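Local structure of putative esterase/lipase/thioesterase (2PBL) at residues M2-D5 with D6-N10; P174-T178 with S179-K183; A223-L226 with V227-W230. The protein is a putative esterase, lipase or thioesterase of the alpha/beta-hydrolase fold that probably hydrolyses ester or thioester bonds. All coordinates share one frame; numbering follows the deposited sequence.

Contact 1. Residues M2-D5 with D6-N10; sequences MELD and DAYAN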
# COMPACT_ATOMS: atom_id res chain seq x y z
N MSE A 2 8.04 -10.64 21.98
CA MSE A 2 7.50 -11.72 21.15
C MSE A 2 6.05 -12.21 21.45
O MSE A 2 5.53 -13.08 20.75
CB MSE A 2 8.46 -12.93 21.16
N GLU A 3 5.38 -11.65 22.45
CA GLU A 3 4.01 -12.02 22.80
C GLU A 3 3.03 -12.05 21.60
O GLU A 3 2.21 -12.96 21.49
CB GLU A 3 3.52 -11.04 23.88
CG GLU A 3 2.07 -11.11 24.26
N LEU A 4 3.16 -11.08 20.69
CA LEU A 4 2.26 -10.97 19.54
C LEU A 4 2.80 -11.48 18.23
O LEU A 4 2.22 -11.23 17.18
CB LEU A 4 1.79 -9.52 19.42
CG LEU A 4 1.05 -8.99 20.63
CD1 LEU A 4 0.51 -7.56 20.41
CD2 LEU A 4 -0.10 -9.94 21.03
N ASP A 5 3.88 -12.24 18.27
CA ASP A 5 4.41 -12.78 17.06
C ASP A 5 3.41 -13.63 16.31
O ASP A 5 3.24 -13.48 15.10
CB ASP A 5 5.67 -13.62 17.35
CG ASP A 5 6.86 -12.76 17.65
OD1 ASP A 5 6.73 -11.52 17.59
OD2 ASP A 5 7.93 -13.32 17.95
N ASP A 6 2.77 -14.56 17.02
CA ASP A 6 1.83 -15.46 16.35
C ASP A 6 0.61 -14.70 15.79
O ASP A 6 0.15 -15.03 14.70
CB ASP A 6 1.34 -16.55 17.32
CG ASP A 6 0.39 -17.52 16.64
OD1 ASP A 6 0.79 -18.19 15.66
OD2 ASP A 6 -0.75 -17.62 17.10
N ALA A 7 0.11 -13.73 16.55
CA ALA A 7 -1.03 -12.88 16.17
C ALA A 7 -0.79 -12.13 14.84
O ALA A 7 -1.69 -12.04 14.00
CB ALA A 7 -1.32 -11.90 17.27
N TYR A 8 0.43 -11.63 14.63
CA TYR A 8 0.79 -10.92 13.39
C TYR A 8 1.39 -11.79 12.27
O TYR A 8 1.78 -11.29 11.21
CB TYR A 8 1.66 -9.69 13.75
CG TYR A 8 0.80 -8.63 14.29
CD1 TYR A 8 0.52 -8.55 15.67
CD2 TYR A 8 0.16 -7.73 13.44
CE1 TYR A 8 -0.34 -7.60 16.18
CE2 TYR A 8 -0.68 -6.78 13.95
CZ TYR A 8 -0.94 -6.71 15.32
OH TYR A 8 -1.82 -5.79 15.83
N ALA A 9 1.44 -13.10 12.48
CA ALA A 9 2.00 -13.99 11.50
C ALA A 9 0.89 -14.32 10.52
O ALA A 9 -0.14 -14.87 10.93
CB ALA A 9 2.53 -15.26 12.18
N ASN A 10 1.08 -13.96 9.25
CA ASN A 10 0.10 -14.28 8.22
C ASN A 10 0.33 -15.62 7.55
O ASN A 10 -0.56 -16.48 7.55
CB ASN A 10 0.05 -13.16 7.17
CG ASN A 10 -0.46 -11.84 7.76
OD1 ASN A 10 -1.56 -11.76 8.33
ND2 ASN A 10 0.38 -10.78 7.63
O HOH W 1 3.72 -15.19 19.89
O HOH W 2 0.71 -13.93 19.51
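Leu4 and Tyr8 carry this contact, four residues apart in the N-terminal tail. The amide of Tyr8 donates to the carbonyl of Leu4, with Tyr8 N 3.1 Å from Leu4 O. The bond is fairly straight, with an N-H...O angle of 156°, and the donor is tilted somewhat from the carbonyl plane. The same oxygen also lies in the plane of the Tyr8 ring, at its edge, where Tyr8 CD1 comes within 3.5 Å of Leu4 O. With CG anti to the carbonyl carbon (chi1 -76°), the phenol runs back beside Leu4, and Leu4 CB rests 4.1 Å from Tyr8 CD1. Farther out on the leucine, the CD2 methyl reaches Ala7 more loosely, with Leu4 CD2 4.4 Å from Ala7 CB.

Two waters bridge the backbone around this bond. One donates to Met2 O and accepts from Asp6 N; the second donates to Glu3 O, at 2.7 Å from that oxygen, and accepts from Ala7 N, so each joins a carbonyl to the amide four residues on. The polar ends are held from outside: Asp5 OD2 by Ser179 OG, Asp6 OD1 by Tyr13 OH, and the buried Tyr8 through its OH by Gln222 NE2 of helix 217-230.

Two successive type I beta turns, Met2 to Asp5 and Asp6 to Ala9, shape the backbone. Asp5 N bonds to Met2 O in the first and Ala9 N to Asp6 O in the second, making a coiled N-terminal extension that lies over the surface of an alpha/beta-hydrolase fold, ahead of helix 20-35.

Contact 2. Residues P174-T178 with S179-K183; sequences PLLRT and SMNEK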
# COMPACT_ATOMS: atom_id res chain seq x y z
N PRO A 174 0.98 -2.21 19.02
CA PRO A 174 1.14 -3.64 19.32
C PRO A 174 2.36 -4.28 18.68
O PRO A 174 2.77 -5.35 19.11
CB PRO A 174 -0.15 -4.26 18.76
CG PRO A 174 -1.06 -3.13 18.50
CD PRO A 174 -0.22 -1.95 18.22
N LEU A 175 2.96 -3.64 17.66
CA LEU A 175 4.16 -4.19 17.05
C LEU A 175 5.38 -4.11 17.96
O LEU A 175 6.36 -4.81 17.70
CB LEU A 175 4.49 -3.52 15.72
CG LEU A 175 3.39 -3.58 14.68
CD1 LEU A 175 3.89 -2.88 13.45
CD2 LEU A 175 3.03 -5.04 14.38
N LEU A 176 5.30 -3.29 19.01
CA LEU A 176 6.35 -3.18 20.03
C LEU A 176 6.44 -4.49 20.80
O LEU A 176 7.46 -4.80 21.40
CB LEU A 176 6.05 -2.03 20.99
CG LEU A 176 5.83 -0.64 20.37
CD1 LEU A 176 5.70 0.39 21.47
CD2 LEU A 176 6.91 -0.25 19.38
N ARG A 177 5.37 -5.27 20.73
CA ARG A 177 5.32 -6.58 21.34
C ARG A 177 5.52 -7.71 20.32
O ARG A 177 5.05 -8.81 20.52
CB ARG A 177 4.02 -6.70 22.12
CG ARG A 177 3.86 -5.61 23.16
CD ARG A 177 2.96 -6.07 24.28
NE ARG A 177 1.61 -6.34 23.80
CZ ARG A 177 0.83 -7.35 24.20
NH1 ARG A 177 1.26 -8.31 25.02
NH2 ARG A 177 -0.39 -7.45 23.69
N THR A 178 6.26 -7.44 19.24
CA THR A 178 6.63 -8.43 18.24
C THR A 178 8.16 -8.37 17.99
O THR A 178 8.79 -7.32 18.10
CB THR A 178 5.92 -8.24 16.87
OG1 THR A 178 6.49 -7.11 16.18
CG2 THR A 178 4.39 -8.10 17.04
N SER A 179 8.73 -9.51 17.62
CA SER A 179 10.14 -9.58 17.30
C SER A 179 10.52 -8.70 16.11
O SER A 179 11.69 -8.36 15.94
CB SER A 179 10.52 -11.02 16.98
OG SER A 179 10.15 -11.87 18.06
N MSE A 180 9.54 -8.33 15.28
CA MSE A 180 9.83 -7.46 14.14
C MSE A 180 10.30 -6.10 14.63
O MSE A 180 10.96 -5.37 13.88
CB MSE A 180 8.60 -7.30 13.27
CG MSE A 180 8.17 -8.55 12.55
SE MSE A 180 6.57 -8.13 11.49
CE MSE A 180 5.35 -8.09 12.85
N ASN A 181 10.01 -5.76 15.88
CA ASN A 181 10.49 -4.49 16.42
C ASN A 181 12.03 -4.43 16.64
O ASN A 181 12.59 -3.35 16.85
CB ASN A 181 9.80 -4.08 17.68
CG ASN A 181 9.90 -2.58 17.92
OD1 ASN A 181 9.80 -1.78 16.97
ND2 ASN A 181 10.06 -2.18 19.16
N GLU A 182 12.69 -5.59 16.53
CA GLU A 182 14.12 -5.64 16.56
C GLU A 182 14.61 -4.93 15.30
O GLU A 182 15.74 -4.41 15.28
CB GLU A 182 14.60 -7.09 16.60
CG GLU A 182 14.23 -7.83 17.92
CD GLU A 182 14.34 -9.39 17.84
OE1 GLU A 182 14.58 -9.95 16.73
OE2 GLU A 182 14.13 -10.06 18.88
N LYS A 183 13.79 -4.94 14.25
CA LYS A 183 14.10 -4.23 13.02
C LYS A 183 13.51 -2.81 12.97
O LYS A 183 14.17 -1.88 12.50
CB LYS A 183 13.66 -5.02 11.80
CG LYS A 183 14.33 -6.35 11.74
CD LYS A 183 14.01 -7.10 10.49
CE LYS A 183 14.77 -8.43 10.47
NZ LYS A 183 14.41 -9.18 9.25
O HOH W 3 10.03 -4.15 21.36
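Leu176 lies alongside Asn181, both side chains pointing the same way, and its CD2 methyl sits 3.7 Å from Asn181 ND2. The amide group reaches this place because Asn181 CG is anti to its own backbone N (chi1 -157°). Asn181 ND2 then donates to a water 3.0 Å away, which in turn donates to Leu176 O; the same nitrogen is also hydrogen-bonded to Met186 O farther along the chain.

Leading into the short helix 181-184, the backbone makes a type I beta turn from Thr178 to Asn181, on the stretch following strand 160-166 of the alpha/beta-hydrolase fold. Its closing bond, Asn181 N to Thr178 O, measures 3.0 Å, and the donor sits above the carbonyl plane, 49° out of it.

Thr178 is turned back toward the preceding residues. With OG1 between the backbone N and the carbonyl carbon (chi1 74°), the hydroxyl donates to Leu175 O at 2.8 Å from Thr178 OG1, and that oxygen also accepts from Thr178 N. Met180, a selenomethionine, bends at chi3, which carries Met180 CE to 3.7 Å from Thr178 OG1 and within 4.1 Å of Leu175 CD2.

Contact 3. Residues A223-L226 with V227-W230; sequences AIWL and VEAW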
# COMPACT_ATOMS: atom_id res chain seq x y z
N ALA A 223 -8.04 -3.10 11.01
CA ALA A 223 -8.93 -2.47 10.05
C ALA A 223 -10.02 -1.66 10.73
O ALA A 223 -10.22 -0.50 10.41
CB ALA A 223 -9.53 -3.51 9.12
N ILE A 224 -10.76 -2.27 11.65
CA ILE A 224 -11.84 -1.60 12.34
C ILE A 224 -11.33 -0.44 13.20
O ILE A 224 -12.04 0.56 13.37
CB ILE A 224 -12.70 -2.62 13.17
CG1 ILE A 224 -13.99 -1.97 13.72
CG2 ILE A 224 -11.94 -3.18 14.32
CD1 ILE A 224 -15.00 -1.62 12.71
N TRP A 225 -10.11 -0.55 13.74
CA TRP A 225 -9.54 0.59 14.43
C TRP A 225 -9.45 1.82 13.53
O TRP A 225 -9.80 2.94 13.99
CB TRP A 225 -8.21 0.32 15.08
CG TRP A 225 -8.31 -0.61 16.24
CD1 TRP A 225 -9.36 -0.75 17.12
CD2 TRP A 225 -7.30 -1.53 16.67
NE1 TRP A 225 -9.06 -1.72 18.04
CE2 TRP A 225 -7.81 -2.21 17.79
CE3 TRP A 225 -6.03 -1.84 16.22
CZ2 TRP A 225 -7.07 -3.19 18.47
CZ3 TRP A 225 -5.29 -2.81 16.89
CH2 TRP A 225 -5.83 -3.49 18.00
N LEU A 226 -9.02 1.61 12.28
CA LEU A 226 -8.90 2.72 11.31
C LEU A 226 -10.29 3.26 10.94
O LEU A 226 -10.55 4.48 10.90
CB LEU A 226 -8.11 2.28 10.04
CG LEU A 226 -7.76 3.46 9.11
CD1 LEU A 226 -7.08 4.61 9.84
CD2 LEU A 226 -6.93 3.06 7.89
N VAL A 227 -11.20 2.32 10.69
CA VAL A 227 -12.58 2.65 10.38
C VAL A 227 -13.19 3.51 11.49
O VAL A 227 -13.80 4.57 11.23
CB VAL A 227 -13.42 1.37 10.10
CG1 VAL A 227 -14.87 1.73 10.00
CG2 VAL A 227 -12.94 0.67 8.86
N GLU A 228 -13.00 3.09 12.76
CA GLU A 228 -13.49 3.85 13.89
C GLU A 228 -12.90 5.24 14.05
O GLU A 228 -13.63 6.21 14.25
CB GLU A 228 -13.23 3.11 15.20
CG GLU A 228 -14.16 1.95 15.43
CD GLU A 228 -13.83 1.15 16.69
OE1 GLU A 228 -12.72 1.29 17.27
OE2 GLU A 228 -14.73 0.37 17.06
N ALA A 229 -11.57 5.32 13.99
CA ALA A 229 -10.86 6.60 14.17
C ALA A 229 -11.24 7.65 13.12
O ALA A 229 -11.40 8.81 13.44
CB ALA A 229 -9.40 6.36 14.12
N TRP A 230 -11.42 7.22 11.88
CA TRP A 230 -11.64 8.15 10.75
C TRP A 230 -13.06 8.15 10.20
O TRP A 230 -13.36 8.83 9.18
CB TRP A 230 -10.70 7.70 9.63
CG TRP A 230 -9.19 7.93 9.81
CD1 TRP A 230 -8.50 8.23 10.95
CD2 TRP A 230 -8.20 7.76 8.77
NE1 TRP A 230 -7.16 8.34 10.67
CE2 TRP A 230 -6.96 8.06 9.34
CE3 TRP A 230 -8.27 7.47 7.39
CZ2 TRP A 230 -5.79 8.00 8.61
CZ3 TRP A 230 -7.07 7.45 6.65
CH2 TRP A 230 -5.85 7.72 7.27
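Leu226 places CG anti to its backbone N (chi1 -171°), while Trp230, one turn on, has CG anti to its carbonyl carbon (chi1 -71°); together these settings bring a leucine methyl over the indole. The pair belongs to helix 217-230, the crossover helix of the beta-alpha-beta unit between strands 206-212 and 233-237 of the alpha/beta-hydrolase sheet. Leu226 CD1 lies 3.6 Å from the centroid of the Trp230 five-membered ring, a CH-pi contact over one face. The indole is buried and fixed from outside the helix: Trp230 NE1 donates to Pro196 O, and Arg202 makes a cation-pi contact with the ring.

Four successive i to i+4 bonds run under the side chains. Val227 N meets Ala223 O at 3.0 Å in the carbonyl plane, and Glu228 N meets Ile224 O at 2.8 Å; Ala229 N to Trp225 O and Trp230 N to Leu226 O complete the series, with the donors tilted from the carbonyl planes. Along the side facing the sheet, Ala223 and Val227 pack on Val209 of strand 206-212, and Val227 CG2 also closes on Ala223 O at 3.3 Å.

The other side is more exposed. The extended Glu228 chain crosses both Ile224 and Trp225: Ile224 CG1 comes within 4.1 Å of Glu228 OE2, and the carboxylate plane is turned 46° from the indole of Trp225. Glu228 OE1 sits in the plane of that indole, at its edge, 3.9 Å from Trp225 CD1.

From the N terminus, contact 1 comes first, winding the tail 2-10 through two turns before helix 20-35. Contact 2 follows much later, rounding the loop after strand 160-166 into helix 181-184, and contact 3 lies within helix 217-230. Each is one continuous stretch, so the three stand in series and none nests in or crosses another. In space, however, contacts 1 and 2 touch: Leu4 N lies 3.0 Å from Arg177 O, a probable hydrogen bond that ties the tail to this loop. Contact 3 touches neither, with nearest atoms about 5 Å away from each, though Gln222, which holds Tyr8 OH, immediately precedes it on the same helix.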